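Local coordinates for FAD-binding PCMH-type domain-containing protein (Gibberella zeae, PDB 6YJO) that binds FAD through two covalent links and is probably an oligosaccharide-oxidising flavoenzyme of the oxygen-dependent FAD-linked oxidoreductase family, at residues A[366-369]-A[370-374]; A[249-252]-A[253-256]. All blocks are in the same frame, centred on the assembly; numbering follows the deposited sequence.

Contact 1. Residues A[366-369]-A[370-374]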
# COMPACT_ATOMS: atom_id res chain seq x y z
N THR A 366 -15.40 -3.04 -22.44
CA THR A 366 -14.14 -3.78 -22.52
C THR A 366 -14.11 -4.94 -21.53
O THR A 366 -13.52 -5.98 -21.83
CB THR A 366 -12.98 -2.81 -22.27
OG1 THR A 366 -13.33 -1.52 -22.81
CG2 THR A 366 -11.71 -3.29 -22.95
N LEU A 367 -14.74 -4.78 -20.37
CA LEU A 367 -14.74 -5.82 -19.35
C LEU A 367 -15.71 -6.94 -19.70
O LEU A 367 -15.35 -8.12 -19.68
CB LEU A 367 -15.09 -5.22 -17.99
CG LEU A 367 -14.78 -6.07 -16.77
CD1 LEU A 367 -13.28 -6.11 -16.52
CD2 LEU A 367 -15.53 -5.54 -15.55
N PHE A 368 -16.96 -6.59 -20.02
CA PHE A 368 -17.94 -7.61 -20.38
C PHE A 368 -17.61 -8.23 -21.73
O PHE A 368 -17.99 -9.38 -21.99
CB PHE A 368 -19.35 -7.02 -20.37
CG PHE A 368 -19.98 -7.02 -19.01
CD1 PHE A 368 -20.75 -8.09 -18.59
CD2 PHE A 368 -19.78 -5.96 -18.14
CE1 PHE A 368 -21.32 -8.10 -17.33
CE2 PHE A 368 -20.35 -5.96 -16.88
CZ PHE A 368 -21.12 -7.03 -16.47
N ASP A 369 -16.89 -7.50 -22.58
CA ASP A 369 -16.29 -8.12 -23.76
C ASP A 369 -15.42 -9.30 -23.35
O ASP A 369 -15.54 -10.40 -23.91
CB ASP A 369 -15.46 -7.08 -24.51
CG ASP A 369 -15.42 -7.34 -26.00
OD1 ASP A 369 -16.37 -6.92 -26.70
OD2 ASP A 369 -14.44 -7.95 -26.48
N ASN A 370 -14.56 -9.09 -22.36
CA ASN A 370 -13.72 -10.17 -21.83
C ASN A 370 -14.55 -11.21 -21.09
O ASN A 370 -14.36 -12.42 -21.27
CB ASN A 370 -12.65 -9.58 -20.92
CG ASN A 370 -11.69 -10.62 -20.39
OD1 ASN A 370 -11.99 -11.34 -19.43
ND2 ASN A 370 -10.52 -10.71 -21.01
N MET A 371 -15.49 -10.76 -20.25
CA MET A 371 -16.25 -11.69 -19.42
C MET A 371 -17.04 -12.68 -20.26
O MET A 371 -17.16 -13.86 -19.91
CB MET A 371 -17.19 -10.93 -18.48
CG MET A 371 -16.55 -10.45 -17.18
SD MET A 371 -17.71 -9.58 -16.12
CE MET A 371 -17.74 -7.98 -16.90
N ASN A 372 -17.61 -12.23 -21.38
CA ASN A 372 -18.46 -13.09 -22.20
C ASN A 372 -17.69 -13.90 -23.22
O ASN A 372 -18.30 -14.68 -23.96
CB ASN A 372 -19.52 -12.24 -22.90
CG ASN A 372 -20.47 -11.57 -21.93
OD1 ASN A 372 -20.79 -12.12 -20.88
ND2 ASN A 372 -20.90 -10.36 -22.26
N ASP A 373 -16.36 -13.74 -23.29
CA ASP A 373 -15.53 -14.48 -24.24
C ASP A 373 -15.00 -15.73 -23.54
O ASP A 373 -14.19 -15.63 -22.61
CB ASP A 373 -14.39 -13.60 -24.74
CG ASP A 373 -13.61 -14.25 -25.87
OD1 ASP A 373 -13.51 -15.49 -25.91
OD2 ASP A 373 -13.10 -13.50 -26.74
N SER A 374 -15.44 -16.90 -24.01
CA SER A 374 -15.03 -18.15 -23.38
C SER A 374 -13.52 -18.37 -23.48
O SER A 374 -12.94 -19.08 -22.65
CB SER A 374 -15.79 -19.32 -24.01
OG SER A 374 -15.69 -20.49 -23.22
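Met-371 reaches back one helical turn to Phe-368 and Leu-367, a Met-aromatic contact in the last turn of helix 357-371. Its CB rests against the Leu-367 carbonyl, with O 3.6 Å away, and near CA of Phe-368. CG lies anti to Met-371's own carbonyl carbon (chi1 -85°) and stays beside Leu-367 O. An extended chi2 then carries SD over the face of the Phe-368 ring, 4.1 Å from its centroid. The bend at chi3 (-79°) turns the terminal CE back over the middle of that face; its modelled approach is too close to be exact. CE also meets the leucine side chain, 3.5 Å from Leu-367 CG. Trp-380 of strand 380-386 touches both Leu-367 and Met-371 from the sheet side. The backbone is helical here: Met-371 N donates to Leu-367 O at 2.7 Å. Asn-370 turns its amide off the helix, OD1 accepting from Trp-380 NE1 and ND2 giving a weak bond to Arg-377 O. One residue beyond Met-371, Asn-372 N donates to Phe-368 O at 2.9 Å.

Contact 2. Residues A[249-252]-A[253-256]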
# COMPACT_ATOMS: atom_id res chain seq x y z
N ASP A 249 -25.06 -9.52 -9.84
CA ASP A 249 -24.72 -10.13 -11.13
C ASP A 249 -25.17 -9.17 -12.23
O ASP A 249 -26.20 -9.35 -12.89
CB ASP A 249 -25.35 -11.51 -11.29
CG ASP A 249 -24.90 -12.20 -12.55
OD1 ASP A 249 -23.83 -11.85 -13.08
OD2 ASP A 249 -25.63 -13.09 -13.03
N TRP A 250 -24.36 -8.12 -12.44
CA TRP A 250 -24.65 -7.12 -13.46
C TRP A 250 -24.46 -7.68 -14.86
O TRP A 250 -23.66 -8.58 -15.10
CB TRP A 250 -23.71 -5.93 -13.29
CG TRP A 250 -24.02 -5.01 -12.16
CD1 TRP A 250 -25.21 -4.87 -11.50
CD2 TRP A 250 -23.10 -4.10 -11.54
NE1 TRP A 250 -25.09 -3.92 -10.52
CE2 TRP A 250 -23.80 -3.44 -10.52
CE3 TRP A 250 -21.76 -3.79 -11.75
CZ2 TRP A 250 -23.20 -2.47 -9.71
CZ3 TRP A 250 -21.16 -2.83 -10.95
CH2 TRP A 250 -21.89 -2.19 -9.94
N ASN A 251 -25.22 -7.11 -15.80
CA ASN A 251 -24.89 -7.13 -17.21
C ASN A 251 -24.25 -5.79 -17.58
O ASN A 251 -24.24 -4.85 -16.79
CB ASN A 251 -26.14 -7.41 -18.05
CG ASN A 251 -27.24 -6.38 -17.82
OD1 ASN A 251 -27.01 -5.18 -17.87
ND2 ASN A 251 -28.45 -6.87 -17.56
N GLU A 252 -23.69 -5.73 -18.80
CA GLU A 252 -22.96 -4.54 -19.22
C GLU A 252 -23.69 -3.25 -18.86
O GLU A 252 -23.11 -2.34 -18.26
CB GLU A 252 -22.69 -4.58 -20.72
CG GLU A 252 -22.01 -3.32 -21.24
CD GLU A 252 -21.46 -3.47 -22.64
OE1 GLU A 252 -21.29 -4.62 -23.10
OE2 GLU A 252 -21.19 -2.44 -23.29
N ASN A 253 -24.97 -3.16 -19.21
CA ASN A 253 -25.70 -1.92 -19.02
C ASN A 253 -26.16 -1.71 -17.59
O ASN A 253 -26.34 -0.56 -17.17
CB ASN A 253 -26.91 -1.85 -19.96
CG ASN A 253 -27.77 -0.64 -19.71
OD1 ASN A 253 -27.40 0.48 -20.05
ND2 ASN A 253 -28.93 -0.86 -19.09
N GLU A 254 -26.36 -2.79 -16.82
CA GLU A 254 -26.56 -2.64 -15.38
C GLU A 254 -25.29 -2.24 -14.66
O GLU A 254 -25.36 -1.79 -13.51
CB GLU A 254 -27.10 -3.93 -14.77
CG GLU A 254 -28.59 -4.12 -14.93
CD GLU A 254 -29.08 -5.40 -14.28
OE1 GLU A 254 -28.25 -6.29 -14.01
OE2 GLU A 254 -30.30 -5.50 -14.03
N ALA A 255 -24.12 -2.40 -15.29
CA ALA A 255 -22.86 -1.97 -14.71
C ALA A 255 -22.53 -0.52 -15.03
O ALA A 255 -21.90 0.15 -14.20
CB ALA A 255 -21.72 -2.87 -15.20
N VAL A 256 -22.92 -0.00 -16.20
CA VAL A 256 -22.73 1.43 -16.45
C VAL A 256 -23.58 2.24 -15.49
O VAL A 256 -23.16 3.30 -15.02
CB VAL A 256 -23.03 1.80 -17.93
CG1 VAL A 256 -22.55 0.72 -18.89
CG2 VAL A 256 -24.51 2.13 -18.16
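Asn-251 OD1 accepts from Glu-254 N at 2.7 Å, in a fairly straight hydrogen bond. The Asn-251 side chain can turn back over the first helical turn because its CG stands between the backbone N and the carbonyl carbon (chi1 58°), which points the amide oxygen at the start of the helix. The donor N is tilted 26° from the amide's carbonyl plane. The same oxygen packs against Glu-254 CB at 3.3 Å. Beyond CG, the Glu-254 chain runs extended and crosses the asparagine side chain at about a right angle, yet its carboxylate lies only 24° from the amide plane; OE1 and Asn-251 ND2 stay 3.6 Å apart. Trp-250 packs against the next part of the turn. With CG beside its own backbone N, the indole lies against the backbone of residues 254 and 255: Glu-254 O sits over one face, 3.5 Å above the plane and displaced toward the rim, as does Ala-255 CA. Ala-255 CB reaches Trp-250 CE3 at 3.6 Å. Trp-250 N donates to Gln-284 OE1, tying this residue to strand 283-290. Main-chain bonds complete the turn: Ala-255 N to Asn-251 O, and Val-256 N to Glu-252 O at 3.1 Å. Val-256 CG1 also lies against Glu-252 O, while the Glu-252 side chain touches Arg-365 and Phe-368 of helix 357-371. The whole is an asparagine N-cap, in which a side-chain carbonyl receives an N-H of the first turn where strand 242-248 leads into helix 252-268.

Contact 2 comes first along the chain, at the start of helix 252-268; contact 1 follows more than a hundred residues later, at the end of helix 357-371. Their centres are nevertheless about 12 Å apart, and the two helix ends pack directly. The Phe-368 ring joins them: CE1 lies 3.3 Å from Trp-250 O, and CE2 lies 3.8 Å from Ala-255 CB. Strand 242-248, which leads into the first helix, and strand 380-386, which follows the second, belong to the same seven-stranded antiparallel sheet. Two helix ends thus meet beside this sheet, away from the FAD-binding residues, with each contact's centre about 29 Å from the centre of the chain.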